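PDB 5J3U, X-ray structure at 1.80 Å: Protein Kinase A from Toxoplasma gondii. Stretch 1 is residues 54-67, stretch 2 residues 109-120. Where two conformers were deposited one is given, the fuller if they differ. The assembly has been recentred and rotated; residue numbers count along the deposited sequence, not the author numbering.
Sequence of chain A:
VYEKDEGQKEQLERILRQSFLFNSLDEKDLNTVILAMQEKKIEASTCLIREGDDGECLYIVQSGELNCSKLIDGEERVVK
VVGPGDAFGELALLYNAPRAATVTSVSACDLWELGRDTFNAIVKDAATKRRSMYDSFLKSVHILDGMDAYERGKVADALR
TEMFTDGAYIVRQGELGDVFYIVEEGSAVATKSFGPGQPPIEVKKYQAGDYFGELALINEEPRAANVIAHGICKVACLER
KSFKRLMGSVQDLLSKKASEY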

# COMPACT_ATOMS: atom_id res chain seq x y z
N ASP A 54 -13.22 18.47 15.44
CA ASP A 54 -13.87 17.17 15.21
C ASP A 54 -13.68 16.76 13.73
O ASP A 54 -13.69 17.61 12.86
CB ASP A 54 -15.37 17.25 15.50
CG ASP A 54 -15.68 17.41 16.98
OD1 ASP A 54 -14.89 17.00 17.81
OD2 ASP A 54 -16.78 17.91 17.30
N GLY A 55 -13.48 15.48 13.48
CA GLY A 55 -13.42 14.93 12.10
C GLY A 55 -14.67 14.12 11.73
O GLY A 55 -15.07 13.18 12.47
N GLU A 56 -15.32 14.46 10.61
CA GLU A 56 -16.49 13.66 10.18
C GLU A 56 -16.34 13.09 8.81
O GLU A 56 -17.28 12.52 8.31
CB GLU A 56 -17.81 14.45 10.29
CG GLU A 56 -18.08 15.10 11.64
CD GLU A 56 -18.12 14.15 12.84
OE1 GLU A 56 -18.34 12.93 12.71
OE2 GLU A 56 -17.91 14.65 13.96
N CYS A 57 -15.17 13.22 8.21
CA CYS A 57 -14.89 12.62 6.94
C CYS A 57 -13.39 12.41 6.74
O CYS A 57 -12.56 12.94 7.52
CB CYS A 57 -15.43 13.52 5.85
SG CYS A 57 -14.68 15.14 5.82
N LEU A 58 -13.04 11.67 5.68
CA LEU A 58 -11.69 11.56 5.21
C LEU A 58 -11.69 11.89 3.74
O LEU A 58 -12.75 12.02 3.14
CB LEU A 58 -11.14 10.18 5.50
CG LEU A 58 -11.75 8.96 4.78
CD1 LEU A 58 -11.35 8.93 3.32
CD2 LEU A 58 -11.25 7.68 5.45
N TYR A 59 -10.50 12.10 3.20
CA TYR A 59 -10.31 12.41 1.80
C TYR A 59 -9.29 11.53 1.14
O TYR A 59 -8.33 11.08 1.77
CB TYR A 59 -9.78 13.85 1.68
CG TYR A 59 -10.69 14.87 2.30
CD1 TYR A 59 -11.75 15.43 1.57
CD2 TYR A 59 -10.53 15.25 3.62
CE1 TYR A 59 -12.59 16.35 2.13
CE2 TYR A 59 -11.37 16.19 4.18
CZ TYR A 59 -12.39 16.72 3.43
OH TYR A 59 -13.22 17.63 4.01
N ILE A 60 -9.44 11.35 -0.17
CA ILE A 60 -8.38 10.81 -0.98
C ILE A 60 -8.09 11.74 -2.15
O ILE A 60 -8.99 12.38 -2.71
CB ILE A 60 -8.68 9.35 -1.38
CG1 ILE A 60 -7.46 8.73 -2.07
CG2 ILE A 60 -9.89 9.28 -2.30
CD1 ILE A 60 -7.42 7.21 -2.09
N VAL A 61 -6.84 11.86 -2.53
CA VAL A 61 -6.43 12.83 -3.50
C VAL A 61 -6.45 12.22 -4.88
O VAL A 61 -5.76 11.28 -5.12
CB VAL A 61 -5.00 13.35 -3.22
CG1 VAL A 61 -4.55 14.38 -4.25
CG2 VAL A 61 -4.92 13.96 -1.84
N GLN A 62 -7.25 12.77 -5.78
CA GLN A 62 -7.11 12.40 -7.21
C GLN A 62 -5.95 13.21 -7.85
O GLN A 62 -5.07 12.66 -8.54
CB GLN A 62 -8.44 12.56 -7.94
CG GLN A 62 -8.30 12.19 -9.42
CD GLN A 62 -9.59 12.24 -10.16
OE1 GLN A 62 -10.67 12.15 -9.57
NE2 GLN A 62 -9.50 12.40 -11.47
N SER A 63 -5.94 14.51 -7.62
CA SER A 63 -4.80 15.32 -8.09
C SER A 63 -4.58 16.49 -7.16
O SER A 63 -5.50 16.91 -6.47
CB SER A 63 -5.05 15.81 -9.51
OG SER A 63 -6.18 16.67 -9.53
N GLY A 64 -3.36 17.00 -7.18
CA GLY A 64 -2.93 18.11 -6.34
C GLY A 64 -2.04 17.65 -5.21
O GLY A 64 -1.83 16.44 -5.02
N GLU A 65 -1.51 18.63 -4.47
CA GLU A 65 -0.61 18.39 -3.31
C GLU A 65 -1.09 19.19 -2.12
O GLU A 65 -1.64 20.30 -2.30
CB GLU A 65 0.84 18.78 -3.67
CG GLU A 65 1.55 17.70 -4.49
CD GLU A 65 3.06 17.91 -4.64
OE1 GLU A 65 3.57 19.01 -4.31
OE2 GLU A 65 3.74 16.95 -5.07
N LEU A 66 -0.98 18.61 -0.92
CA LEU A 66 -1.38 19.31 0.31
C LEU A 66 -0.30 19.11 1.35
O LEU A 66 0.39 18.12 1.32
CB LEU A 66 -2.69 18.82 0.89
CG LEU A 66 -3.89 18.82 -0.05
CD1 LEU A 66 -4.01 17.46 -0.74
CD2 LEU A 66 -5.18 19.16 0.64
N ASN A 67 -0.17 20.06 2.27
CA ASN A 67 0.76 19.95 3.39
C ASN A 67 -0.05 19.65 4.61
O ASN A 67 -1.06 20.28 4.82
CB ASN A 67 1.49 21.28 3.64
CG ASN A 67 2.54 21.58 2.62
OD1 ASN A 67 2.92 20.74 1.82
ND2 ASN A 67 3.03 22.78 2.66
N CYS A 109 -6.56 21.24 -5.89
CA CYS A 109 -6.73 19.80 -5.68
C CYS A 109 -8.10 19.30 -6.09
O CYS A 109 -9.08 20.01 -5.99
CB CYS A 109 -6.58 19.41 -4.21
SG CYS A 109 -4.95 19.70 -3.51
N ASP A 110 -8.12 18.04 -6.49
CA ASP A 110 -9.33 17.33 -6.84
C ASP A 110 -9.34 16.16 -5.87
O ASP A 110 -8.49 15.27 -5.95
CB ASP A 110 -9.25 16.88 -8.29
CG ASP A 110 -10.58 16.44 -8.84
OD1 ASP A 110 -11.56 16.49 -8.09
OD2 ASP A 110 -10.63 16.04 -10.02
N LEU A 111 -10.26 16.22 -4.92
CA LEU A 111 -10.38 15.25 -3.83
C LEU A 111 -11.72 14.51 -3.92
O LEU A 111 -12.67 14.97 -4.56
CB LEU A 111 -10.42 16.00 -2.49
CG LEU A 111 -9.28 17.03 -2.27
CD1 LEU A 111 -9.49 17.62 -0.90
CD2 LEU A 111 -7.89 16.43 -2.41
N TRP A 112 -11.79 13.39 -3.21
CA TRP A 112 -13.01 12.66 -3.02
C TRP A 112 -13.15 12.49 -1.54
O TRP A 112 -12.22 12.10 -0.86
CB TRP A 112 -12.95 11.31 -3.69
CG TRP A 112 -12.82 11.43 -5.15
CD1 TRP A 112 -11.69 11.46 -5.89
CD2 TRP A 112 -13.90 11.62 -6.05
NE1 TRP A 112 -11.99 11.64 -7.22
CE2 TRP A 112 -13.35 11.71 -7.35
CE3 TRP A 112 -15.29 11.68 -5.90
CZ2 TRP A 112 -14.14 11.84 -8.48
CZ3 TRP A 112 -16.06 11.81 -7.02
CH2 TRP A 112 -15.47 11.92 -8.29
N GLU A 113 -14.32 12.79 -1.06
CA GLU A 113 -14.64 12.83 0.36
C GLU A 113 -15.53 11.64 0.77
O GLU A 113 -16.51 11.37 0.09
CB GLU A 113 -15.37 14.15 0.63
CG GLU A 113 -15.88 14.31 2.05
CD GLU A 113 -16.59 15.64 2.30
OE1 GLU A 113 -16.22 16.64 1.70
OE2 GLU A 113 -17.54 15.65 3.11
N LEU A 114 -15.20 10.97 1.88
CA LEU A 114 -15.97 9.88 2.43
C LEU A 114 -16.41 10.21 3.83
O LEU A 114 -15.57 10.51 4.73
CB LEU A 114 -15.13 8.59 2.50
CG LEU A 114 -15.84 7.32 3.02
CD1 LEU A 114 -16.99 6.87 2.13
CD2 LEU A 114 -14.87 6.17 3.14
N GLY A 115 -17.71 10.08 4.09
CA GLY A 115 -18.25 10.34 5.42
C GLY A 115 -17.96 9.27 6.46
O GLY A 115 -17.72 8.10 6.14
N ARG A 116 -17.91 9.71 7.70
CA ARG A 116 -17.63 8.85 8.84
C ARG A 116 -18.60 7.66 8.94
O ARG A 116 -18.17 6.54 9.28
CB ARG A 116 -17.68 9.67 10.14
CG ARG A 116 -17.58 8.83 11.39
CD ARG A 116 -17.73 9.68 12.64
NE ARG A 116 -16.53 10.46 12.93
CZ ARG A 116 -15.45 10.02 13.59
NH1 ARG A 116 -15.34 8.76 13.99
NH2 ARG A 116 -14.43 10.87 13.84
N ASP A 117 -19.89 7.88 8.67
CA ASP A 117 -20.85 6.79 8.81
C ASP A 117 -20.57 5.66 7.81
O ASP A 117 -20.56 4.47 8.17
CB ASP A 117 -22.31 7.27 8.73
CG ASP A 117 -22.74 8.08 9.98
OD1 ASP A 117 -22.12 7.98 11.07
OD2 ASP A 117 -23.74 8.82 9.84
N THR A 118 -20.27 6.02 6.58
CA THR A 118 -19.99 5.00 5.55
C THR A 118 -18.65 4.32 5.86
O THR A 118 -18.54 3.11 5.76
CB THR A 118 -20.01 5.60 4.13
OG1 THR A 118 -21.31 6.19 3.93
CG2 THR A 118 -19.74 4.53 3.06
N PHE A 119 -17.67 5.12 6.24
CA PHE A 119 -16.40 4.55 6.68
C PHE A 119 -16.58 3.52 7.82
O PHE A 119 -16.05 2.39 7.76
CB PHE A 119 -15.44 5.65 7.07
CG PHE A 119 -14.13 5.13 7.54
CD1 PHE A 119 -13.16 4.73 6.61
CD2 PHE A 119 -13.86 5.02 8.88
CE1 PHE A 119 -11.91 4.26 7.03
CE2 PHE A 119 -12.62 4.52 9.32
CZ PHE A 119 -11.67 4.16 8.39
N ASN A 120 -17.34 3.90 8.83
CA ASN A 120 -17.64 3.00 9.94
C ASN A 120 -18.35 1.77 9.54
O ASN A 120 -17.99 0.69 9.98
CB ASN A 120 -18.44 3.69 11.08
CG ASN A 120 -17.57 4.61 11.90
OD1 ASN A 120 -16.33 4.61 11.77
ND2 ASN A 120 -18.20 5.44 12.72
O HOH W 1 -7.89 15.35 -11.06

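Antiparallel strands illustrate a general principle: the backbone fixes the register, alternation sorts the side chains onto two faces, and more individual contacts are left to the ends. The pairing of residues 57-61 with 109-115 in this kinase A structure from Toxoplasma gondii is a compact example.

Its apolar centre is divided between the two faces. On the face carrying Tyr59, Val61 and Leu111, the leucine serves two neighbours: its CD2 lies 3.9 Å from Val61 CG2, while its CD1 lies 4.0 Å from Tyr59 CD1. Leu66, beyond the corner at Gln62, extends this cluster, its CD1 packing 3.7 Å from Cys109 SG and 4.3 Å from Leu111 CD2. The other face holds Leu58, Ile60, Trp112 and Leu114. Here Ile60 CG2 meets Trp112 CB at 3.9 Å, and Leu58 spans strand and helix, with CD1 3.9 Å from Leu114 CB and CD2 3.7 Å from Phe119 CD1. The aromatic ring of Phe119 thus joins the first turn of the helix to the sheet.

Between these layers runs the backbone ladder. Leu58 and Leu114 form a hydrogen-bonded pair, with Leu58 N to Leu114 O and Leu114 N to Leu58 O both at 2.9 Å. Two residues on, Ile60 and Trp112 repeat the motif, Ile60 N to Trp112 O and Trp112 N to Ile60 O each measuring 3.0 Å. The intervening pair, Tyr59 and Glu113, lacks such bonds, and its CA atoms approach to 4.6 Å, compared with 5.4 Å in the pairs flanking it. Carbonyls of the bonded pairs also receive CA-H...O contacts, as where Tyr59 CA lies 3.3 Å from Trp112 O.

A beta bulge then shifts the register by one. Asp110 O accepts from two successive amides, Gln62 N at 2.8 Å and Ser63 N at 3.1 Å, so the extra residue is accommodated without losing the ladder; Asp110 N returns a bond to Ser63 O at 2.9 Å. The indole of Trp112 covers part of the distance to the bulge, where Gln62 OE1, at the end of an extended side chain whose CA-to-CB bond points toward the partner strand, accepts from Trp112 NE1 at 2.7 Å near the ring plane. This bond satisfies the ring nitrogen of a buried residue. Farther out, a water bridges Ser63 OG at 2.6 Å and Asp110 OD2 at 3.0 Å, donating to the carboxylate. Gly64 passes close to Cys109: a CB there would clash with Cys109 SG, and its backbone angles themselves call for glycine.

The opposite end is polar in a different way. Gly115 occupies the N-cap position, and the next amide, Arg116 N, bonds to Glu56 O at 2.9 Å. The arginine side chain clamps the loop before the strand: Gly55 O accepts from both Arg116 NH2 at 2.8 Å and Arg116 NE at 3.1 Å, near the guanidinium plane. Arg116 NE also forms a salt bridge with Glu56 OE1 at 3.1 Å, although the hydrogen bond within it is weak, with an angle of 126°.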